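Local coordinates for uncharacterized protein (Thermotoga maritima, PDB 2EWR) that is uncharacterized but is a putative nucleotidyltransferase related to aminoglycoside-2''-adenylyltransferases and probably transfers a nucleotide to an unknown acceptor, at residues I56-D61 with V102-D107; E74-K79 with G93-D98. One frame throughout, in Å; residues are numbered along the deposited sequence.

Contact 1. Residues I56-D61 with V102-D107; sequences IDIQTD and VEIMGD. With EDO (1,2-ethanediol), chain C.
Val102 sets its CG1 methyl 3.8 Å from CG1 of Ile58 and also near CG2 of Ile56, short branched chains that fill the face of the sheet turned to helices 16-29 and 62-71. Glu103 is gripped at its backbone: its N donates to Ile56 O (2.8 Å) and its O receives Ile58 N almost straight, at 174°. On the face bearing Asp57, the CB and CG of Glu103 lie by Asp57 OD1, with CG at 3.5 Å, while the bend at chi2 (-61°) carries the carboxylate off, its plane steeply turned from that of Asp57. Ile104 lies side by side with Ile58, and in the conformers described its CD1 comes 3.7 Å from CB of Ile58. These are neighbouring parallel strands inside the mixed sheet, 100-110 in its middle, consistent with the polymerase-beta-like nucleotidyltransferase fold. Selenomethionine Met105 receives Thr60 N on its O at 3.0 Å; beside it Gln59, extended from CB, donates from NE2 to O2 of a 1,2-ethanediol (3.1 Å) that Tyr144 and Lys110 also bind. Gly106 suits its place because a CB there would collide with Asp61 O. Asp107 N closes the ladder on Thr60 O, while its carboxylate turns to Arg109.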
ATOM      1  N   ILE A  56      -2.306   3.761  -6.775  1.00  9.46           N
ATOM      2  CA  ILE A  56      -1.701   2.533  -6.258  1.00  7.42           C
ATOM      3  C   ILE A  56      -0.877   2.904  -5.055  1.00  7.46           C
ATOM      4  O   ILE A  56      -0.053   3.804  -5.145  1.00 11.58           O
ATOM      5  CB  ILE A  56      -0.823   1.873  -7.266  1.00  7.34           C
ATOM      6  CG1 ILE A  56      -1.672   1.463  -8.487  1.00  8.37           C
ATOM      7  CG2 ILE A  56      -0.137   0.639  -6.678  1.00  8.37           C
ATOM      8  CD1 ILE A  56      -0.935   0.822  -9.609  1.00 10.37           C
ATOM      9  N   ASP A  57      -1.125   2.224  -3.943  1.00  5.42           N
ATOM     10  CA  ASP A  57      -0.412   2.493  -2.690  1.00  4.44           C
ATOM     11  C   ASP A  57       0.500   1.325  -2.400  1.00  6.60           C
ATOM     12  O   ASP A  57       0.033   0.187  -2.331  1.00  6.71           O
ATOM     13  CB  ASP A  57      -1.398   2.630  -1.548  1.00  5.17           C
ATOM     14  CG  ASP A  57      -2.330   3.828  -1.698  1.00 16.88           C
ATOM     15  OD1 ASP A  57      -1.949   4.855  -2.278  1.00 17.27           O
ATOM     16  OD2 ASP A  57      -3.489   3.698  -1.269  1.00 23.88           O
ATOM     17  N   ILE A  58       1.788   1.632  -2.219  1.00  5.75           N
ATOM     18  CA  ILE A  58       2.785   0.660  -1.842  1.00  4.88           C
ATOM     19  C   ILE A  58       3.363   1.045  -0.487  1.00  5.64           C
ATOM     20  O   ILE A  58       3.863   2.160  -0.291  1.00  8.58           O
ATOM     21  CB  ILE A  58       3.984   0.638  -2.835  0.50  6.63           C
ATOM     22  CG1 ILE A  58       3.533   0.446  -4.280  0.50  5.40           C
ATOM     23  CG2 ILE A  58       5.001  -0.423  -2.395  1.00  7.66           C
ATOM     24  CD1 ILE A  58       2.717  -0.791  -4.508  0.50  7.20           C
ATOM     25  N   GLN A  59       3.287   0.110   0.451  1.00  4.15           N
ATOM     26  CA  GLN A  59       3.881   0.250   1.761  1.00  4.42           C
ATOM     27  C   GLN A  59       5.166  -0.573   1.815  1.00  5.17           C
ATOM     28  O   GLN A  59       5.230  -1.651   1.282  1.00  4.81           O
ATOM     29  CB  GLN A  59       2.885  -0.126   2.865  1.00  4.82           C
ATOM     30  CG  GLN A  59       3.406   0.004   4.260  1.00  8.49           C
ATOM     31  CD  GLN A  59       2.367  -0.262   5.332  1.00  7.68           C
ATOM     32  OE1 GLN A  59       1.265  -0.690   5.025  1.00 10.98           O
ATOM     33  NE2 GLN A  59       2.731  -0.026   6.592  1.00  8.51           N
ATOM     34  N   THR A  60       6.167  -0.039   2.504  1.00  4.21           N
ATOM     35  CA  THR A  60       7.462  -0.653   2.565  1.00  2.78           C
ATOM     36  C   THR A  60       8.137  -0.230   3.872  1.00  4.87           C
ATOM     37  O   THR A  60       7.502   0.397   4.741  1.00  4.73           O
ATOM     38  CB  THR A  60       8.301  -0.282   1.317  1.00  6.59           C
ATOM     39  OG1 THR A  60       9.558  -0.982   1.320  1.00  5.97           O
ATOM     40  CG2 THR A  60       8.531   1.188   1.230  1.00  6.68           C
ATOM     41  N   ASP A  61       9.393  -0.606   4.062  1.00  4.08           N
ATOM     42  CA  ASP A  61      10.142  -0.163   5.219  1.00  5.23           C
ATOM     43  C   ASP A  61      10.950   1.078   4.826  1.00  6.46           C
ATOM     44  O   ASP A  61      10.863   1.555   3.675  1.00  6.53           O
ATOM     45  CB  ASP A  61      11.000  -1.268   5.797  1.00  6.94           C
ATOM     46  CG  ASP A  61      11.874  -1.973   4.799  1.00  6.38           C
ATOM     47  OD1 ASP A  61      12.149  -1.452   3.710  1.00  6.35           O
ATOM     48  OD2 ASP A  61      12.315  -3.128   5.153  1.00 10.10           O
ATOM     49  N   VAL A 102       1.489   6.381  -8.024  1.00  4.30           N
ATOM     50  CA  VAL A 102       1.912   5.307  -7.128  1.00  6.03           C
ATOM     51  C   VAL A 102       2.502   5.985  -5.883  1.00  5.77           C
ATOM     52  O   VAL A 102       3.515   6.700  -5.977  1.00  6.24           O
ATOM     53  CB  VAL A 102       2.939   4.428  -7.792  1.00  7.28           C
ATOM     54  CG1 VAL A 102       3.238   3.205  -6.909  1.00  7.45           C
ATOM     55  CG2 VAL A 102       2.466   3.985  -9.180  1.00  7.08           C
ATOM     56  N   GLU A 103       1.840   5.781  -4.760  1.00  4.66           N
ATOM     57  CA  GLU A 103       2.265   6.383  -3.493  1.00  5.46           C
ATOM     58  C   GLU A 103       3.161   5.405  -2.766  1.00  6.16           C
ATOM     59  O   GLU A 103       2.732   4.273  -2.470  1.00  7.73           O
ATOM     60  CB  GLU A 103       1.051   6.738  -2.643  1.00  6.36           C
ATOM     61  CG  GLU A 103      -0.018   7.545  -3.395  1.00  7.70           C
ATOM     62  CD  GLU A 103       0.486   8.864  -3.886  1.00 16.68           C
ATOM     63  OE1 GLU A 103       1.210   9.515  -3.131  1.00 20.89           O
ATOM     64  OE2 GLU A 103       0.157   9.252  -5.021  1.00 23.28           O
ATOM     65  N   ILE A 104       4.377   5.833  -2.448  1.00  4.44           N
ATOM     66  CA  ILE A 104       5.379   5.011  -1.776  1.00  5.63           C
ATOM     67  C   ILE A 104       5.486   5.491  -0.339  1.00  5.79           C
ATOM     68  O   ILE A 104       5.847   6.651  -0.114  1.00  4.90           O
ATOM     69  CB  ILE A 104       6.738   5.125  -2.438  0.50  5.80           C
ATOM     70  CG1 ILE A 104       6.633   4.797  -3.938  0.50  6.80           C
ATOM     71  CG2 ILE A 104       7.767   4.237  -1.724  1.00  9.16           C
ATOM     72  CD1 ILE A 104       5.964   3.481  -4.247  0.50  8.74           C
HETATM   73  N   MSE A 105       5.179   4.626   0.622  1.00  6.67           N
HETATM   74  CA  MSE A 105       5.249   5.031   2.050  1.00  4.33           C
HETATM   75  C   MSE A 105       6.030   4.013   2.855  1.00  4.59           C
HETATM   76  O   MSE A 105       5.608   2.858   2.971  1.00  5.34           O
HETATM   77  CB  MSE A 105       3.854   5.305   2.619  1.00  8.49           C
HETATM   78  CG  MSE A 105       3.164   6.458   1.920  1.00  7.51           C
HETATM   79 SE   MSE A 105       1.402   6.746   2.741  0.75 17.06          SE
HETATM   80  CE  MSE A 105       1.980   7.535   4.060  1.00 15.51           C
ATOM     81  N   GLY A 106       7.196   4.425   3.336  1.00  5.65           N
ATOM     82  CA  GLY A 106       8.101   3.559   4.099  1.00  5.04           C
ATOM     83  C   GLY A 106       8.019   3.799   5.600  1.00  6.33           C
ATOM     84  O   GLY A 106       7.938   4.952   6.040  1.00  5.21           O
ATOM     85  N   ASP A 107       7.990   2.718   6.364  1.00  5.55           N
ATOM     86  CA  ASP A 107       7.944   2.798   7.844  1.00  5.50           C
ATOM     87  C   ASP A 107       6.789   3.695   8.312  1.00  7.39           C
ATOM     88  O   ASP A 107       6.978   4.637   9.107  1.00  6.51           O
ATOM     89  CB  ASP A 107       9.280   3.234   8.413  1.00  6.56           C
ATOM     90  CG  ASP A 107       9.359   3.073   9.921  1.00 12.24           C
ATOM     91  OD1 ASP A 107       8.599   2.259  10.497  1.00 12.37           O
ATOM     92  OD2 ASP A 107      10.217   3.750  10.533  1.00 12.91           O
TER
HETATM   93  C1  EDO C 160      -0.460   2.414   9.049  1.00 15.70           C
HETATM   94  O1  EDO C 160      -1.735   1.921   9.496  1.00 13.43           O
HETATM   95  C2  EDO C 160       0.686   1.556   9.526  1.00 16.44           C
HETATM   96  O2  EDO C 160       0.698   0.278   8.871  1.00 12.08           O

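Contact 2. Residues E74-K79 with G93-D98; sequences EFVSKK and GELIID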
ATOM      1  N   GLU A  74      13.004   7.076 -13.135  1.00  6.17           N
ATOM      2  CA  GLU A  74      12.479   7.903 -14.233  1.00  6.98           C
ATOM      3  C   GLU A  74      11.030   8.301 -14.096  1.00  5.90           C
ATOM      4  O   GLU A  74      10.563   9.134 -14.864  1.00  9.97           O
ATOM      5  CB  GLU A  74      12.691   7.279 -15.619  1.00  7.84           C
ATOM      6  CG  GLU A  74      11.865   6.063 -15.954  1.00  7.87           C
ATOM      7  CD  GLU A  74      12.536   4.729 -15.638  1.00  8.97           C
ATOM      8  OE1 GLU A  74      13.080   4.609 -14.533  1.00 10.64           O
ATOM      9  OE2 GLU A  74      12.508   3.827 -16.518  1.00 11.37           O
ATOM     10  N   PHE A  75      10.307   7.709 -13.139  1.00  4.87           N
ATOM     11  CA  PHE A  75       8.897   7.914 -12.903  1.00  5.15           C
ATOM     12  C   PHE A  75       8.595   8.773 -11.663  1.00  6.24           C
ATOM     13  O   PHE A  75       7.441   8.956 -11.306  1.00  6.54           O
ATOM     14  CB  PHE A  75       8.203   6.580 -12.682  1.00  5.20           C
ATOM     15  CG  PHE A  75       8.363   5.610 -13.842  1.00  5.87           C
ATOM     16  CD1 PHE A  75       7.713   5.848 -15.033  1.00  9.07           C
ATOM     17  CD2 PHE A  75       9.163   4.481 -13.732  1.00  7.49           C
ATOM     18  CE1 PHE A  75       7.838   4.990 -16.086  1.00  9.82           C
ATOM     19  CE2 PHE A  75       9.292   3.608 -14.825  1.00  8.15           C
ATOM     20  CZ  PHE A  75       8.605   3.871 -15.984  1.00  8.15           C
ATOM     21  N   VAL A  76       9.630   9.242 -10.987  1.00  5.81           N
ATOM     22  CA  VAL A  76       9.456   9.943  -9.708  1.00  4.80           C
ATOM     23  C   VAL A  76       8.850  11.318  -9.901  1.00  6.57           C
ATOM     24  O   VAL A  76       9.397  12.147 -10.658  1.00  7.50           O
ATOM     25  CB  VAL A  76      10.797  10.101  -8.972  1.00  5.50           C
ATOM     26  CG1 VAL A  76      10.653  10.956  -7.772  1.00  5.46           C
ATOM     27  CG2 VAL A  76      11.338   8.736  -8.623  1.00  8.03           C
ATOM     28  N   SER A  77       7.723  11.553  -9.239  1.00  3.91           N
ATOM     29  CA  SER A  77       7.082  12.835  -9.156  1.00  3.27           C
ATOM     30  C   SER A  77       7.298  13.560  -7.829  1.00  3.38           C
ATOM     31  O   SER A  77       7.219  14.786  -7.767  1.00  4.06           O
ATOM     32  CB  SER A  77       5.596  12.674  -9.439  1.00  4.99           C
ATOM     33  OG  SER A  77       5.026  11.761  -8.524  1.00  7.05           O
ATOM     34  N   LYS A  78       7.560  12.791  -6.777  1.00  5.51           N
ATOM     35  CA  LYS A  78       7.949  13.329  -5.480  1.00  4.04           C
ATOM     36  C   LYS A  78       9.045  12.429  -4.904  1.00  4.70           C
ATOM     37  O   LYS A  78       8.829  11.214  -4.690  1.00  3.97           O
ATOM     38  CB  LYS A  78       6.758  13.403  -4.500  1.00  4.42           C
ATOM     39  CG  LYS A  78       7.174  13.960  -3.121  1.00  6.98           C
ATOM     40  CD  LYS A  78       6.102  13.755  -2.042  1.00  8.66           C
ATOM     41  CE  LYS A  78       6.531  14.284  -0.708  1.00 12.90           C
ATOM     42  NZ  LYS A  78       7.819  13.746  -0.178  1.00 12.20           N
ATOM     43  N   LYS A  79      10.225  12.994  -4.665  1.00  6.05           N
ATOM     44  CA  LYS A  79      11.301  12.201  -4.089  1.00  5.04           C
ATOM     45  C   LYS A  79      10.892  11.822  -2.676  1.00  5.80           C
ATOM     46  O   LYS A  79      10.201  12.551  -1.982  1.00  5.85           O
ATOM     47  CB  LYS A  79      12.607  12.978  -4.064  1.00  6.02           C
ATOM     48  CG  LYS A  79      13.122  13.257  -5.443  1.00  7.32           C
ATOM     49  CD  LYS A  79      14.413  13.996  -5.478  1.00  9.95           C
ATOM     50  CE  LYS A  79      14.846  14.213  -6.917  1.00 13.94           C
ATOM     51  NZ  LYS A  79      16.047  15.131  -7.026  1.00 19.97           N
ATOM     52  N   GLY A  93       7.182   9.130  -0.903  1.00  5.13           N
ATOM     53  CA  GLY A  93       7.461   9.622  -2.244  1.00  5.04           C
ATOM     54  C   GLY A  93       6.365   9.190  -3.174  1.00  5.10           C
ATOM     55  O   GLY A  93       5.417   8.504  -2.767  1.00  5.11           O
ATOM     56  N   GLU A  94       6.462   9.627  -4.412  1.00  4.40           N
ATOM     57  CA  GLU A  94       5.420   9.345  -5.400  0.70  3.58           C
ATOM     58  C   GLU A  94       6.034   9.108  -6.752  1.00  5.21           C
ATOM     59  O   GLU A  94       7.023   9.767  -7.131  1.00  5.57           O
ATOM     60  CB  GLU A  94       4.437  10.504  -5.470  0.70  5.14           C
ATOM     61  CG  GLU A  94       3.213  10.221  -6.293  0.70  3.86           C
ATOM     62  CD  GLU A  94       2.366  11.467  -6.454  0.70 12.07           C
ATOM     63  OE1 GLU A  94       2.711  12.342  -7.270  0.70 12.32           O
ATOM     64  OE2 GLU A  94       1.352  11.546  -5.758  0.70 13.21           O
ATOM     65  N   LEU A  95       5.459   8.136  -7.452  1.00  4.45           N
ATOM     66  CA  LEU A  95       5.694   7.884  -8.856  1.00  3.91           C
ATOM     67  C   LEU A  95       4.452   8.200  -9.662  1.00  4.74           C
ATOM     68  O   LEU A  95       3.321   8.183  -9.160  1.00  5.73           O
ATOM     69  CB  LEU A  95       6.093   6.423  -9.117  1.00  5.20           C
ATOM     70  CG  LEU A  95       6.981   5.730  -8.119  1.00  6.31           C
ATOM     71  CD1 LEU A  95       7.114   4.235  -8.434  1.00  7.50           C
ATOM     72  CD2 LEU A  95       8.337   6.415  -8.124  1.00  8.37           C
ATOM     73  N   ILE A  96       4.694   8.483 -10.944  1.00  5.05           N
ATOM     74  CA  ILE A  96       3.614   8.483 -11.920  1.00  4.74           C
ATOM     75  C   ILE A  96       4.029   7.574 -13.048  1.00  6.11           C
ATOM     76  O   ILE A  96       5.075   7.796 -13.668  1.00  6.41           O
ATOM     77  CB  ILE A  96       3.238   9.903 -12.413  1.00  6.78           C
ATOM     78  CG1 ILE A  96       2.806  10.763 -11.222  1.00  9.07           C
ATOM     79  CG2 ILE A  96       2.152   9.795 -13.483  1.00  7.87           C
ATOM     80  CD1 ILE A  96       2.515  12.202 -11.532  1.00 12.98           C
ATOM     81  N   ILE A  97       3.245   6.514 -13.275  1.00  5.75           N
ATOM     82  CA  ILE A  97       3.511   5.538 -14.353  1.00  7.19           C
ATOM     83  C   ILE A  97       2.287   5.478 -15.252  1.00  6.44           C
ATOM     84  O   ILE A  97       1.210   5.123 -14.822  1.00  6.24           O
ATOM     85  CB  ILE A  97       3.830   4.137 -13.808  1.00  6.88           C
ATOM     86  CG1 ILE A  97       4.984   4.193 -12.806  1.00  6.90           C
ATOM     87  CG2 ILE A  97       4.183   3.202 -14.930  1.00  8.35           C
ATOM     88  CD1 ILE A  97       5.243   2.876 -12.061  1.00  8.07           C
ATOM     89  N   ASP A  98       2.467   5.847 -16.508  1.00  9.07           N
ATOM     90  CA  ASP A  98       1.361   5.880 -17.450  1.00  8.72           C
ATOM     91  C   ASP A  98       0.136   6.598 -16.884  1.00  8.65           C
ATOM     92  O   ASP A  98      -0.990   6.146 -17.000  1.00 10.42           O
ATOM     93  CB  ASP A  98       1.080   4.493 -17.955  1.00 10.05           C
ATOM     94  CG  ASP A  98       2.297   3.906 -18.688  1.00 13.09           C
ATOM     95  OD1 ASP A  98       2.911   4.626 -19.551  1.00 14.89           O
ATOM     96  OD2 ASP A  98       2.669   2.753 -18.373  1.00 15.16           O
TER
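The Phe75 ring lies against Ile97, whose CG1 sits over one face, 4.1 Å from the ring centroid and offset toward the rim; the aliphatic CG of Glu74 covers the centre of the opposite face. A flat, apolar ring suits this spot, held between two hydrocarbon segments and bordered by Arg28 of helix 16-29. Beyond it, Val76 and Leu95 meet at an angle, CG2 of Val76 lying 3.8 Å from CD2 of Leu95. At Ser77 the strand pairing of this beta hairpin, 76-84 with 88-97, is interrupted by a classic beta bulge: Ser77 and Lys78 both face Glu94, and their N atoms approach Glu94 O from the same face of its carbonyl plane. Ser77 N is 2.9 Å from Glu94 O. Lys78 N is 3.1 Å from Glu94 O. In the conformer described, Ser77 OG, placed between its own backbone N and carbonyl carbon (chi1 58°), donates to the anti lone pair of Glu94 OE1 at 2.7 Å; a one-carbon side chain puts the hydroxyl close to the strand, beside the Glu94 carboxylate. Glu94 N in turn donates to Lys78 O. The Lys78 chain runs extended until a final bend (chi4 -56°) brings NZ to Lys79 O and Phe92 O.

In the fold
Contact 2 lies within the chain loop that contact 1 closes, and the two are centred 12 Å apart in one mixed sheet, where strands 88-97 and 100-110 are neighbours. Val102 N probably donates to Leu95 O at 2.8 Å, carrying the backbone ladder from one contact to the other. On one face Val102 CG2 packs on Ile97 CD1 at 4.2 Å, under helix 16-29. On the other, in the Glu94 conformer described, Glu103 OE2 and Glu94 OE2 come 2.7 Å apart, a doubtful like-charge approach. Contact 1 is near the centre of the chain and touches the ethanediol, probably from the crystallisation liquor; contact 2 joins one of the sheet's two edge strands, 76-84, to its neighbour.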